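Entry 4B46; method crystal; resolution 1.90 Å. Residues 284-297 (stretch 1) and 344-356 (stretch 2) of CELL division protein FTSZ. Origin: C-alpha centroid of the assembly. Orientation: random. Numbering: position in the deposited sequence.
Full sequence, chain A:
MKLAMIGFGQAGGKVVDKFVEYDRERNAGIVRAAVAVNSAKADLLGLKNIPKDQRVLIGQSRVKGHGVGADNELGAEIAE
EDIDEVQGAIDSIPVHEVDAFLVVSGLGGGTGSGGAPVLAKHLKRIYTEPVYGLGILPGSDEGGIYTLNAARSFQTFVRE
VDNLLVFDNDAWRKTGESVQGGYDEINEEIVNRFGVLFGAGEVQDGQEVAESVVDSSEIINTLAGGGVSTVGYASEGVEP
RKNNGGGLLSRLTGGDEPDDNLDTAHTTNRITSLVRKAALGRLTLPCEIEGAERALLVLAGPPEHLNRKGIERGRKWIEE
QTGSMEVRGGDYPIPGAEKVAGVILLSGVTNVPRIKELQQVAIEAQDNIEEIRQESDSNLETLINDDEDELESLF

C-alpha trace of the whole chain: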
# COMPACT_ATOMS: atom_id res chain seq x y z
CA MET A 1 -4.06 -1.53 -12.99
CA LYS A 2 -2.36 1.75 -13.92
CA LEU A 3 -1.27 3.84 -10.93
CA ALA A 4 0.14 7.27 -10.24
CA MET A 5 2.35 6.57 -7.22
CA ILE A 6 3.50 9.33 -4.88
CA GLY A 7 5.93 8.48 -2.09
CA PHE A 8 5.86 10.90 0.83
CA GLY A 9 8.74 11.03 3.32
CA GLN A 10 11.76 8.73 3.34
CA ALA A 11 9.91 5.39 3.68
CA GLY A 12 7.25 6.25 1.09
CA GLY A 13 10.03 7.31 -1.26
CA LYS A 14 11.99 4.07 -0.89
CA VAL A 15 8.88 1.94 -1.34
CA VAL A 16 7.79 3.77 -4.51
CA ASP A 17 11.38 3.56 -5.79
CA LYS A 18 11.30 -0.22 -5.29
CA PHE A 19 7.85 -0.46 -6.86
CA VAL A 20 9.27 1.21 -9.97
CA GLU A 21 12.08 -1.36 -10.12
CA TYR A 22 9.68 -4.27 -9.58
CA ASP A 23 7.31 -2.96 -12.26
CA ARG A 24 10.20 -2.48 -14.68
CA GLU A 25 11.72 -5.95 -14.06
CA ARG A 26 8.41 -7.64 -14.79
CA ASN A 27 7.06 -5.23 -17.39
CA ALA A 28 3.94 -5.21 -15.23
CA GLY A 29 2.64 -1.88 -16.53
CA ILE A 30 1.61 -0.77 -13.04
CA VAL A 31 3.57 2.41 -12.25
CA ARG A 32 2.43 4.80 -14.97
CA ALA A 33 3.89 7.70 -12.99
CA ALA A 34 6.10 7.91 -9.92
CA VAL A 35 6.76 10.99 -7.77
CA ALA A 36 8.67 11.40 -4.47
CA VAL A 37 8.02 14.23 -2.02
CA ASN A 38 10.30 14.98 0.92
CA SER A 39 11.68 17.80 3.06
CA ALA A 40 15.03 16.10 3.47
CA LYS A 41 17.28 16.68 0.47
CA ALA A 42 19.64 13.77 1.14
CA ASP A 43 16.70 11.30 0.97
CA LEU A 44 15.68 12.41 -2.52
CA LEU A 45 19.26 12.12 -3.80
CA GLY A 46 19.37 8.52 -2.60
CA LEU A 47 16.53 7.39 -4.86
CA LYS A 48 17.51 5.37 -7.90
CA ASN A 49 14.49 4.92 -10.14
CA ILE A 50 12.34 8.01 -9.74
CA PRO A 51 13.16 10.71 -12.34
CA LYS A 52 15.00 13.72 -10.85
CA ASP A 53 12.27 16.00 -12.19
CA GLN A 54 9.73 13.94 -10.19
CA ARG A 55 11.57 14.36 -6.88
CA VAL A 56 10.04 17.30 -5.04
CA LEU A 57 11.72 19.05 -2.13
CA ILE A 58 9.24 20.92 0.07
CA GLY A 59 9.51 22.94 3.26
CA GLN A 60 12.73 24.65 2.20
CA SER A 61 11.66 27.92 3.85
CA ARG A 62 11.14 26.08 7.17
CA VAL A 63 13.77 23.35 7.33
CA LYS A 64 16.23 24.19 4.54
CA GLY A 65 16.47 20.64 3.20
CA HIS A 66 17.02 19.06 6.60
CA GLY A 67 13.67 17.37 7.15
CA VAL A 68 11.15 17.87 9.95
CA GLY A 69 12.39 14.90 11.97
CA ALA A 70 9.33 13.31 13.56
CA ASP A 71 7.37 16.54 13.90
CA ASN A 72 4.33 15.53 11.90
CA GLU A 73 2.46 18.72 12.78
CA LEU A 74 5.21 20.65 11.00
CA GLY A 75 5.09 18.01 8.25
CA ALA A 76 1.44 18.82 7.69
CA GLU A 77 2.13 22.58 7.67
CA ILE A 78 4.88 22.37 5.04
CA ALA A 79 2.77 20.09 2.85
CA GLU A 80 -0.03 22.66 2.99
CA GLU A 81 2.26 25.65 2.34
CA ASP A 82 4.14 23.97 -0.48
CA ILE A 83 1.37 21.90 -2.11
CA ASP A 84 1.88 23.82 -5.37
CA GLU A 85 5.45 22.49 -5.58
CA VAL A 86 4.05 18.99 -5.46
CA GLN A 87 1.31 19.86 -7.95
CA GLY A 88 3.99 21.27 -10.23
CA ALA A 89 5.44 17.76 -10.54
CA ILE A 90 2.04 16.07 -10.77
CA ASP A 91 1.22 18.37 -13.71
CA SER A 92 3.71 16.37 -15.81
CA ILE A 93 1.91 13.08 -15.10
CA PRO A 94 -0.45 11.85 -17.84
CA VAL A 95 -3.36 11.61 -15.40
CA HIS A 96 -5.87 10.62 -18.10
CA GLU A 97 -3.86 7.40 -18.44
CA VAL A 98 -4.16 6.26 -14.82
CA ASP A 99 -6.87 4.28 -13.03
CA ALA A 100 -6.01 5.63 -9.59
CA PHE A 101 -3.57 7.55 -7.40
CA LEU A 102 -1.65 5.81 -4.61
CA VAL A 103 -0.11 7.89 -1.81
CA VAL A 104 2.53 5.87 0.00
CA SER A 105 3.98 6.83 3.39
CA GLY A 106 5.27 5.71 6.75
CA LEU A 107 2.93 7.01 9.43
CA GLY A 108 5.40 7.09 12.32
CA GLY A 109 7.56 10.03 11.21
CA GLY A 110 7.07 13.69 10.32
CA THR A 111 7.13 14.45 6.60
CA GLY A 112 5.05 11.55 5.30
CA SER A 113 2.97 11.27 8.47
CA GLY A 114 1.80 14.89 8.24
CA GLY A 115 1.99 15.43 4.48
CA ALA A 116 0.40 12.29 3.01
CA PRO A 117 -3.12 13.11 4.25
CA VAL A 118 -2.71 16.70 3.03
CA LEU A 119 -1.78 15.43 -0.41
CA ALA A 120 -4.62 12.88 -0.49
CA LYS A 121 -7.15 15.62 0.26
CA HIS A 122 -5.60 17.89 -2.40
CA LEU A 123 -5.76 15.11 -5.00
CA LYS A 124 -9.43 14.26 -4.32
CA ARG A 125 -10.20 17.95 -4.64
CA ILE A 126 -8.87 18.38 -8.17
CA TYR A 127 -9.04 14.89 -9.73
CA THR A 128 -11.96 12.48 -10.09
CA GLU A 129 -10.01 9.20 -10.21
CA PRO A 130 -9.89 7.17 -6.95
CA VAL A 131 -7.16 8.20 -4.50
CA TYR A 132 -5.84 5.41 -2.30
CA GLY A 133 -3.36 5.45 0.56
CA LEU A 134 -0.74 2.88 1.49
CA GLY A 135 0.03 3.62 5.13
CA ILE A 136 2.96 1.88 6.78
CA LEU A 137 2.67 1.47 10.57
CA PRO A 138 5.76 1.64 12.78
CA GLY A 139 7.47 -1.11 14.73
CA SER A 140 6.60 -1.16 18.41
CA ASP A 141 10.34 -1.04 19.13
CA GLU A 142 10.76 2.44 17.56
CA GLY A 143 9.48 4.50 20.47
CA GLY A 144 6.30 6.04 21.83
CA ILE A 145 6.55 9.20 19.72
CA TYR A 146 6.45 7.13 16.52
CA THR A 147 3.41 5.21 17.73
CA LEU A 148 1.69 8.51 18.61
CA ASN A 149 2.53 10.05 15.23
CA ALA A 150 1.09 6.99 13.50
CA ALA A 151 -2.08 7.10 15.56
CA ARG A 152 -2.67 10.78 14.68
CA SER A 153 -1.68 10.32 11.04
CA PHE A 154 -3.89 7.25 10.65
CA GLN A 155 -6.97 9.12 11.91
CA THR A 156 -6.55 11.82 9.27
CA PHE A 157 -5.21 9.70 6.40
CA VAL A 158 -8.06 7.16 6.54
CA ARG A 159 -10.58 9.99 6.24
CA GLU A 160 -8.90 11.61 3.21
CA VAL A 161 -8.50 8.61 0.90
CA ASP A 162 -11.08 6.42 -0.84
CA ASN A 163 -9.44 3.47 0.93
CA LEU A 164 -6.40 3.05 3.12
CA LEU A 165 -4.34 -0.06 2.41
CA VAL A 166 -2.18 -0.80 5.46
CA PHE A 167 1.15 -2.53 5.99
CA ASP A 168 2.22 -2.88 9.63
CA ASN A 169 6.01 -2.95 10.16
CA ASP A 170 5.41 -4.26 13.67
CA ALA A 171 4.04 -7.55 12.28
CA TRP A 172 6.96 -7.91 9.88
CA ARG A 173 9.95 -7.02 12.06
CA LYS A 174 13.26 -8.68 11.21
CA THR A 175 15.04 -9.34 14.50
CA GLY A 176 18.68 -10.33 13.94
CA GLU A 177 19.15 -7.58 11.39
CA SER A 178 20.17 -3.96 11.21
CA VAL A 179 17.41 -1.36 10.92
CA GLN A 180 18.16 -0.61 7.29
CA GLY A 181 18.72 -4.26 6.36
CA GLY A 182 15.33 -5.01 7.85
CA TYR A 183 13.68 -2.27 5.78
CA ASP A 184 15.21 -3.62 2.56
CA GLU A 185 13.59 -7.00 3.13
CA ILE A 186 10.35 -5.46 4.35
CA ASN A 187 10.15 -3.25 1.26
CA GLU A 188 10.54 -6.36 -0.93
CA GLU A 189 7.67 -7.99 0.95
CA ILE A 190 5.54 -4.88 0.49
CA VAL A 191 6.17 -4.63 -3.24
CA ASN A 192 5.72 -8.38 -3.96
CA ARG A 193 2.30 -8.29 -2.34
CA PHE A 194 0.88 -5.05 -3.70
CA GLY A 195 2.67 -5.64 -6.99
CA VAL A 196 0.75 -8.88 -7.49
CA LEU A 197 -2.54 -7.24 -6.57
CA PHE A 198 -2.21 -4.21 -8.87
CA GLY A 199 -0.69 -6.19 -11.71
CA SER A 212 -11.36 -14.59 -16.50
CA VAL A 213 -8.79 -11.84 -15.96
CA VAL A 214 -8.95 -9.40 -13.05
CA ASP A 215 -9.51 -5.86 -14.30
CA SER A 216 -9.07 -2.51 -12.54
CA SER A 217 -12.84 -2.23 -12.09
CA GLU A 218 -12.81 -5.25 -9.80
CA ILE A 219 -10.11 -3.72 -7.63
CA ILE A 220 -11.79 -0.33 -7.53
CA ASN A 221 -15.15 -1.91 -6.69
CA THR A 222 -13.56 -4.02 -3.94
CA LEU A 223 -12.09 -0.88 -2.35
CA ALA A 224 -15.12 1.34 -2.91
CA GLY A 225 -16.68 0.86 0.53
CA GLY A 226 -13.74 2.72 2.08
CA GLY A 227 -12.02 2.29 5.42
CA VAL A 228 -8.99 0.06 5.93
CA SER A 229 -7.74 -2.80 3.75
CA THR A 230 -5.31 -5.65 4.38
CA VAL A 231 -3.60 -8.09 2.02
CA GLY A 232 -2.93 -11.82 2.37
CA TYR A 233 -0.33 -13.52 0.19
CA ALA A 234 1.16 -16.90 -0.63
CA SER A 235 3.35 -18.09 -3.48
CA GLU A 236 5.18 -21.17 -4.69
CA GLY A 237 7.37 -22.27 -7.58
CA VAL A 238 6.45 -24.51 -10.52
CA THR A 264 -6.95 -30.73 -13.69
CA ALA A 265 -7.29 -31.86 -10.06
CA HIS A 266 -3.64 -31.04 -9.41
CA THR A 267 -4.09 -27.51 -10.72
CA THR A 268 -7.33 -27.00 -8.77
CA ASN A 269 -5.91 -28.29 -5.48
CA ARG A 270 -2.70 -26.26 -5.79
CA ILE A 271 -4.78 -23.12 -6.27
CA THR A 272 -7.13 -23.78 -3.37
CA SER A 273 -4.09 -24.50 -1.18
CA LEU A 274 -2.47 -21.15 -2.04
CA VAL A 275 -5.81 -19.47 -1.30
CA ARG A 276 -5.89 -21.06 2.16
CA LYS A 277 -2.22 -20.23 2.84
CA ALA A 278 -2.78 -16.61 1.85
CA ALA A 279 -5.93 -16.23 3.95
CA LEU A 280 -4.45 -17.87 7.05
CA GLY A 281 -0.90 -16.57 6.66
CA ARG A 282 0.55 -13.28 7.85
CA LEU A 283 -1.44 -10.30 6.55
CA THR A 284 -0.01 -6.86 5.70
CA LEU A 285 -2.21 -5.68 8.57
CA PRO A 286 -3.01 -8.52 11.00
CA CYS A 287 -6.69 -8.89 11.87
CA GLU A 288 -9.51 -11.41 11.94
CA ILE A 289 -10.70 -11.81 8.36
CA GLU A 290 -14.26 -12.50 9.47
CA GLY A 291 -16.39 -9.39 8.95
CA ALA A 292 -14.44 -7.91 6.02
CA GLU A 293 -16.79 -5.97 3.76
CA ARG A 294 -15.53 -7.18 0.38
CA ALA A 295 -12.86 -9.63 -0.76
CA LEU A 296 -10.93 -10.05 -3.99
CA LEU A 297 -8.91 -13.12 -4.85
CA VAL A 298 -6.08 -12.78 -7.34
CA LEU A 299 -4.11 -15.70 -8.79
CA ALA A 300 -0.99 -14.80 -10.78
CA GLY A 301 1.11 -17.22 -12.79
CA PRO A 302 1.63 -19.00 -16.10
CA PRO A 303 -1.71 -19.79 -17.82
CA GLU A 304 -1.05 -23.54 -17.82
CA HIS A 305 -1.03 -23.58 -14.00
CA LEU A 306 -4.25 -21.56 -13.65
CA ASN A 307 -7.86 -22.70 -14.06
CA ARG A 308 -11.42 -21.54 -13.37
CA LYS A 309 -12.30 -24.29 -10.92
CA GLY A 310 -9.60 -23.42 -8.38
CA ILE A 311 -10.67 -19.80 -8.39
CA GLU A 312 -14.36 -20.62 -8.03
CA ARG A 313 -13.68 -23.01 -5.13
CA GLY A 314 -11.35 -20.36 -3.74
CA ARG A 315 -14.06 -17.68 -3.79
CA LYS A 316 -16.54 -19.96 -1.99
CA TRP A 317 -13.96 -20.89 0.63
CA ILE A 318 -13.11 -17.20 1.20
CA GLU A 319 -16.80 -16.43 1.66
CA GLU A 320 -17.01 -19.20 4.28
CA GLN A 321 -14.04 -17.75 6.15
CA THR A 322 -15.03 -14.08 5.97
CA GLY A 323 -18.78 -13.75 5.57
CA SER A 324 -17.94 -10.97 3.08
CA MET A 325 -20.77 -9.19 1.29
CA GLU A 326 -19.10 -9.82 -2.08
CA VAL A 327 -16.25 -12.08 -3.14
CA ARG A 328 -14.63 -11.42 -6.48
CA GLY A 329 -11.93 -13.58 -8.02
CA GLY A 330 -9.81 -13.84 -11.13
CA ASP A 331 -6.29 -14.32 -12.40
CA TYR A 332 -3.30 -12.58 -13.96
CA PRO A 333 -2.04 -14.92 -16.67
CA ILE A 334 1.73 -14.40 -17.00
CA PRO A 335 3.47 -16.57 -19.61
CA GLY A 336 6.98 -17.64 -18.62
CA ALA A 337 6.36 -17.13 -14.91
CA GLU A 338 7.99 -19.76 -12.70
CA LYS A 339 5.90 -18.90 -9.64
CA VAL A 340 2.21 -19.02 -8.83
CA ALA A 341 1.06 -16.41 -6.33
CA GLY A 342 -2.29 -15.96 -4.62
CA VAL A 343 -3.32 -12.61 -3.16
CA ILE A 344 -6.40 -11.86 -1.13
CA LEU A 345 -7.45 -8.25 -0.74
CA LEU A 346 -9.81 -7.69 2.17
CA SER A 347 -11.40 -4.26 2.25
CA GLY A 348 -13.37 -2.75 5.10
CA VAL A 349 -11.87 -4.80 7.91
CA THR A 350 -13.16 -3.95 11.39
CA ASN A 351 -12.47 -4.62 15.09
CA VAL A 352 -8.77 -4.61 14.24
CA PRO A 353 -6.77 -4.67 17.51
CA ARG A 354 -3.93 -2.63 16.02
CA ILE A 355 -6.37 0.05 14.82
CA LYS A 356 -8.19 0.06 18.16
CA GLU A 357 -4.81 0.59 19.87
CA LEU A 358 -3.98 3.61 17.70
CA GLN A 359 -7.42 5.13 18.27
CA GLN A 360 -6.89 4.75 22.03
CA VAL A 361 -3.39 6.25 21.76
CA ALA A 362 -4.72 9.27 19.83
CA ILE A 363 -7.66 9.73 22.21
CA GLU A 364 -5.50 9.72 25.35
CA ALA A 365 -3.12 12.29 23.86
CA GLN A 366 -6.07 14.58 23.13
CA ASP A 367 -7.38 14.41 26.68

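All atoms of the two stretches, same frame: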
# COMPACT_ATOMS: atom_id res chain seq x y z
N THR A 284 -0.72 -8.14 5.66
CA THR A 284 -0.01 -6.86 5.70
C THR A 284 -0.39 -6.13 6.98
O THR A 284 0.48 -5.61 7.70
CB THR A 284 -0.28 -6.01 4.43
OG1 THR A 284 -1.68 -5.75 4.29
CG2 THR A 284 0.22 -6.74 3.18
N LEU A 285 -1.69 -6.11 7.28
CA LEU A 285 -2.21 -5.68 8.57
C LEU A 285 -2.92 -6.86 9.24
O LEU A 285 -3.98 -7.28 8.79
CB LEU A 285 -3.20 -4.51 8.42
CG LEU A 285 -3.97 -4.11 9.70
CD1 LEU A 285 -3.03 -3.58 10.81
CD2 LEU A 285 -5.06 -3.09 9.38
N PRO A 286 -2.35 -7.39 10.33
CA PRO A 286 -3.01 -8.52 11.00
C PRO A 286 -4.39 -8.15 11.53
O PRO A 286 -4.59 -7.03 12.02
CB PRO A 286 -2.05 -8.86 12.16
CG PRO A 286 -0.73 -8.39 11.70
CD PRO A 286 -1.01 -7.13 10.88
N CYS A 287 -5.33 -9.07 11.40
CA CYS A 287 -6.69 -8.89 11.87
C CYS A 287 -7.44 -10.21 11.72
O CYS A 287 -6.93 -11.16 11.14
CB CYS A 287 -7.41 -7.79 11.07
SG CYS A 287 -7.58 -8.12 9.30
N GLU A 288 -8.66 -10.27 12.25
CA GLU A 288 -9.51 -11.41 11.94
C GLU A 288 -10.19 -11.09 10.62
O GLU A 288 -10.65 -9.97 10.42
CB GLU A 288 -10.53 -11.63 13.05
CG GLU A 288 -9.91 -12.31 14.27
CD GLU A 288 -10.81 -12.28 15.49
OE1 GLU A 288 -10.86 -11.23 16.16
OE2 GLU A 288 -11.44 -13.32 15.77
N ILE A 289 -10.21 -12.05 9.71
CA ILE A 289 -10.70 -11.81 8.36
C ILE A 289 -12.22 -11.89 8.32
O ILE A 289 -12.85 -11.40 7.38
CB ILE A 289 -10.04 -12.76 7.33
CG1 ILE A 289 -10.51 -14.20 7.54
CG2 ILE A 289 -8.52 -12.66 7.41
CD1 ILE A 289 -9.91 -15.18 6.55
N GLU A 290 -12.81 -12.49 9.34
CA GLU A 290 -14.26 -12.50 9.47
C GLU A 290 -14.77 -11.05 9.59
O GLU A 290 -14.18 -10.23 10.30
CB GLU A 290 -14.68 -13.33 10.68
CG GLU A 290 -16.19 -13.50 10.84
CD GLU A 290 -16.80 -14.42 9.80
OE1 GLU A 290 -16.09 -15.33 9.30
OE2 GLU A 290 -17.99 -14.24 9.48
N GLY A 291 -15.83 -10.73 8.87
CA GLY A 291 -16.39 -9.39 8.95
C GLY A 291 -15.87 -8.38 7.93
O GLY A 291 -16.33 -7.24 7.92
N ALA A 292 -14.90 -8.78 7.10
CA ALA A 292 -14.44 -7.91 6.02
C ALA A 292 -15.62 -7.60 5.12
O ALA A 292 -16.51 -8.43 4.94
CB ALA A 292 -13.33 -8.58 5.23
N GLU A 293 -15.64 -6.40 4.56
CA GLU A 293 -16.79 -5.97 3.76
C GLU A 293 -16.79 -6.62 2.38
O GLU A 293 -17.82 -7.11 1.91
CB GLU A 293 -16.77 -4.44 3.63
CG GLU A 293 -18.01 -3.84 3.00
CD GLU A 293 -17.97 -2.32 2.98
OE1 GLU A 293 -17.10 -1.73 3.66
OE2 GLU A 293 -18.82 -1.72 2.28
N ARG A 294 -15.64 -6.63 1.72
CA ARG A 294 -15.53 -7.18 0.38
C ARG A 294 -14.18 -7.85 0.26
O ARG A 294 -13.23 -7.42 0.90
CB ARG A 294 -15.65 -6.08 -0.67
CG ARG A 294 -16.98 -5.35 -0.69
CD ARG A 294 -17.01 -4.35 -1.84
NE ARG A 294 -18.36 -3.87 -2.11
CZ ARG A 294 -18.89 -2.78 -1.58
NH1 ARG A 294 -18.18 -2.03 -0.75
NH2 ARG A 294 -20.14 -2.43 -1.88
N ALA A 295 -14.10 -8.90 -0.56
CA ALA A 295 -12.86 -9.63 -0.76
C ALA A 295 -12.59 -9.80 -2.25
O ALA A 295 -13.52 -9.92 -3.04
CB ALA A 295 -12.92 -11.00 -0.08
N LEU A 296 -11.32 -9.80 -2.62
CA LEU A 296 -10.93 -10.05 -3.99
C LEU A 296 -9.78 -11.03 -3.97
O LEU A 296 -8.78 -10.80 -3.30
CB LEU A 296 -10.47 -8.76 -4.67
CG LEU A 296 -9.81 -8.91 -6.04
CD1 LEU A 296 -10.78 -9.45 -7.11
CD2 LEU A 296 -9.20 -7.58 -6.50
N LEU A 297 -9.94 -12.12 -4.71
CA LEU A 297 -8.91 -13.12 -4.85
C LEU A 297 -8.19 -12.91 -6.17
O LEU A 297 -8.83 -12.74 -7.21
CB LEU A 297 -9.54 -14.53 -4.82
CG LEU A 297 -8.61 -15.69 -5.15
CD1 LEU A 297 -7.45 -15.74 -4.17
CD2 LEU A 297 -9.39 -17.02 -5.15
N ILE A 344 -5.05 -12.18 -1.53
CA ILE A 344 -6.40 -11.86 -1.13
C ILE A 344 -6.42 -10.44 -0.60
O ILE A 344 -5.68 -10.10 0.32
CB ILE A 344 -6.91 -12.83 -0.04
CG1 ILE A 344 -6.83 -14.28 -0.57
CG2 ILE A 344 -8.33 -12.47 0.35
CD1 ILE A 344 -7.20 -15.33 0.46
N LEU A 345 -7.26 -9.61 -1.20
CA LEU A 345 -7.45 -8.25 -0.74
C LEU A 345 -8.74 -8.25 0.06
O LEU A 345 -9.78 -8.70 -0.43
CB LEU A 345 -7.57 -7.29 -1.94
CG LEU A 345 -8.11 -5.89 -1.67
CD1 LEU A 345 -7.21 -5.10 -0.71
CD2 LEU A 345 -8.32 -5.12 -2.99
N LEU A 346 -8.65 -7.79 1.30
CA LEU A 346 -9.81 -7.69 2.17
C LEU A 346 -10.01 -6.22 2.49
O LEU A 346 -9.14 -5.58 3.09
CB LEU A 346 -9.61 -8.49 3.46
CG LEU A 346 -9.40 -10.00 3.27
CD1 LEU A 346 -9.04 -10.66 4.60
CD2 LEU A 346 -10.65 -10.64 2.69
N SER A 347 -11.15 -5.67 2.07
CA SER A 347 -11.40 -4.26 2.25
C SER A 347 -12.49 -4.07 3.28
O SER A 347 -13.43 -4.85 3.33
CB SER A 347 -11.78 -3.62 0.91
OG SER A 347 -12.45 -2.37 1.10
N GLY A 348 -12.35 -3.04 4.12
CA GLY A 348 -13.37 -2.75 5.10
C GLY A 348 -13.28 -3.65 6.32
O GLY A 348 -14.30 -4.04 6.90
N VAL A 349 -12.06 -3.99 6.71
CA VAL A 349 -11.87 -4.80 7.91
C VAL A 349 -12.19 -3.97 9.15
O VAL A 349 -11.99 -2.76 9.16
CB VAL A 349 -10.46 -5.40 8.00
CG1 VAL A 349 -10.26 -6.45 6.90
CG2 VAL A 349 -9.39 -4.31 7.93
N THR A 350 -12.72 -4.63 10.18
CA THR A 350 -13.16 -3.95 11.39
C THR A 350 -12.73 -4.71 12.65
O THR A 350 -12.28 -5.86 12.57
CB THR A 350 -14.70 -3.81 11.43
OG1 THR A 350 -15.29 -5.11 11.26
CG2 THR A 350 -15.19 -2.89 10.32
N ASN A 351 -12.88 -4.06 13.80
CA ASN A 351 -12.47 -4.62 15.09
C ASN A 351 -11.02 -5.08 15.06
O ASN A 351 -10.67 -6.12 15.61
CB ASN A 351 -13.40 -5.76 15.52
CG ASN A 351 -13.28 -6.08 17.01
OD1 ASN A 351 -13.16 -5.18 17.84
ND2 ASN A 351 -13.32 -7.37 17.35
N VAL A 352 -10.18 -4.29 14.39
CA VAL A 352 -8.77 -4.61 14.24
C VAL A 352 -8.03 -4.11 15.49
O VAL A 352 -8.01 -2.91 15.77
CB VAL A 352 -8.21 -3.96 12.97
CG1 VAL A 352 -6.77 -4.36 12.76
CG2 VAL A 352 -9.07 -4.36 11.74
N PRO A 353 -7.45 -5.04 16.27
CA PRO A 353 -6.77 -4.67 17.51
C PRO A 353 -5.76 -3.54 17.32
O PRO A 353 -5.76 -2.58 18.08
CB PRO A 353 -6.06 -5.97 17.92
CG PRO A 353 -6.95 -7.05 17.38
CD PRO A 353 -7.49 -6.50 16.07
N ARG A 354 -4.94 -3.64 16.28
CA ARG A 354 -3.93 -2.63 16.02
C ARG A 354 -4.56 -1.25 15.79
O ARG A 354 -4.04 -0.24 16.27
CB ARG A 354 -3.08 -3.05 14.82
CG ARG A 354 -2.12 -2.00 14.34
CD ARG A 354 -1.07 -1.66 15.40
NE ARG A 354 0.24 -1.47 14.78
CZ ARG A 354 1.22 -0.72 15.28
NH1 ARG A 354 1.04 -0.06 16.41
NH2 ARG A 354 2.37 -0.62 14.63
N ILE A 355 -5.67 -1.21 15.06
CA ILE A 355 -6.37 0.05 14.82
C ILE A 355 -7.02 0.57 16.10
O ILE A 355 -6.95 1.77 16.39
CB ILE A 355 -7.41 -0.10 13.69
CG1 ILE A 355 -6.71 -0.51 12.39
CG2 ILE A 355 -8.20 1.20 13.49
CD1 ILE A 355 -5.47 0.34 12.09
N LYS A 356 -7.62 -0.33 16.87
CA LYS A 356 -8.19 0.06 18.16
C LYS A 356 -7.13 0.61 19.13
O LYS A 356 -7.42 1.51 19.91
CB LYS A 356 -8.94 -1.12 18.81
CG LYS A 356 -10.27 -1.46 18.13
CD LYS A 356 -11.14 -2.36 19.00
CE LYS A 356 -10.56 -3.77 19.11
NZ LYS A 356 -11.40 -4.67 19.97
O HOH W 1 -4.38 -6.00 14.68
O HOH W 2 -9.77 -7.82 13.39
O HOH W 3 -12.29 -7.89 9.67
O HOH W 4 -13.27 -9.52 15.38
O HOH W 5 -13.46 -8.91 12.95
O HOH W 6 -14.73 -1.22 2.44

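The two stretches meet as neighbouring antiparallel strands, in which Arg294 to Leu297 pair with Ser347 to Ile344; the strand axes approach to 4.7 Å with their N-to-C directions 167° apart. Arg294 pairs with Ser347 and Leu296 with Leu345 as hydrogen-bonded pairs. At the first, Ser347 N donates to Arg294 O (3.0 Å) almost in line, and Arg294 N returns a longer bond to Ser347 O (3.3 Å); at the second, Leu345 N to Leu296 O and Leu296 N to Leu345 O both span 2.9 Å. Ala295–Leu346 and Leu297–Ile344 are the non-hydrogen-bonded pairs, and here CA-H···O contacts accompany the close approach of the chains, Ala295 CA to Leu345 O at 3.2 Å and Ile344 CA to Leu296 O at 3.4 Å.

Ser347 O also accepts from Glu293 N (3.0 Å), so one carbonyl holds two successive amides where stretch 1 enters its strand. Just before this point, a type II turn spans Ile289 to Ala292, with a weak bond from Ala292 N to Ile289 O (3.3 Å). Gly291 has phi 92°, and a CB there would be jammed against the preceding carbonyl. Gly348 also has positive phi, and a CB on it would lie 2.7 Å from Glu293 CB, a clash that its lack of a side chain avoids.

Side chains alternate between the sheet faces. On one, Ala295 CB meets Leu346 CD2 at 3.6 Å and Leu297 CD1 meets Ile344 CG1 at 3.9 Å; on the other, Leu296 CB and Leu345 CB lie 4.2 Å apart. Leu346 extends the apolar contact to the turn, its CD1 3.5 Å from Ile289 CG2 and its CB 4.1 Å from Ala292 CB. Val349 CG1 then bridges Ala292 CB (4.1 Å) and Cys287 SG (4.0 Å). Farther along, Val352, at the N-cap position of the helix, places CG2 3.9 Å from Cys287 CB and CG1 4.0 Å from Leu285 CD2. These contacts are van der Waals packing between largely buried groups.

Where the backbones separate, water joins them. Water 1 donates to Pro286 O (2.9 Å) and accepts from Arg354 N (2.9 Å), satisfying an amide in the first turn of the helix. Water 2 links Glu288 N (2.9 Å) to Thr350 O (3.3 Å), while water 4 connects the side chains through Glu288 OE1 (3.1 Å) and Asn351 ND2 (2.9 Å). Near the strands, water 6 donates to Glu293 OE1 (2.7 Å) and accepts from Ser347 OG (2.9 Å); the other carboxylate oxygen, Glu293 OE2, forms a salt bridge with Arg294 NH1 at 3.1 Å.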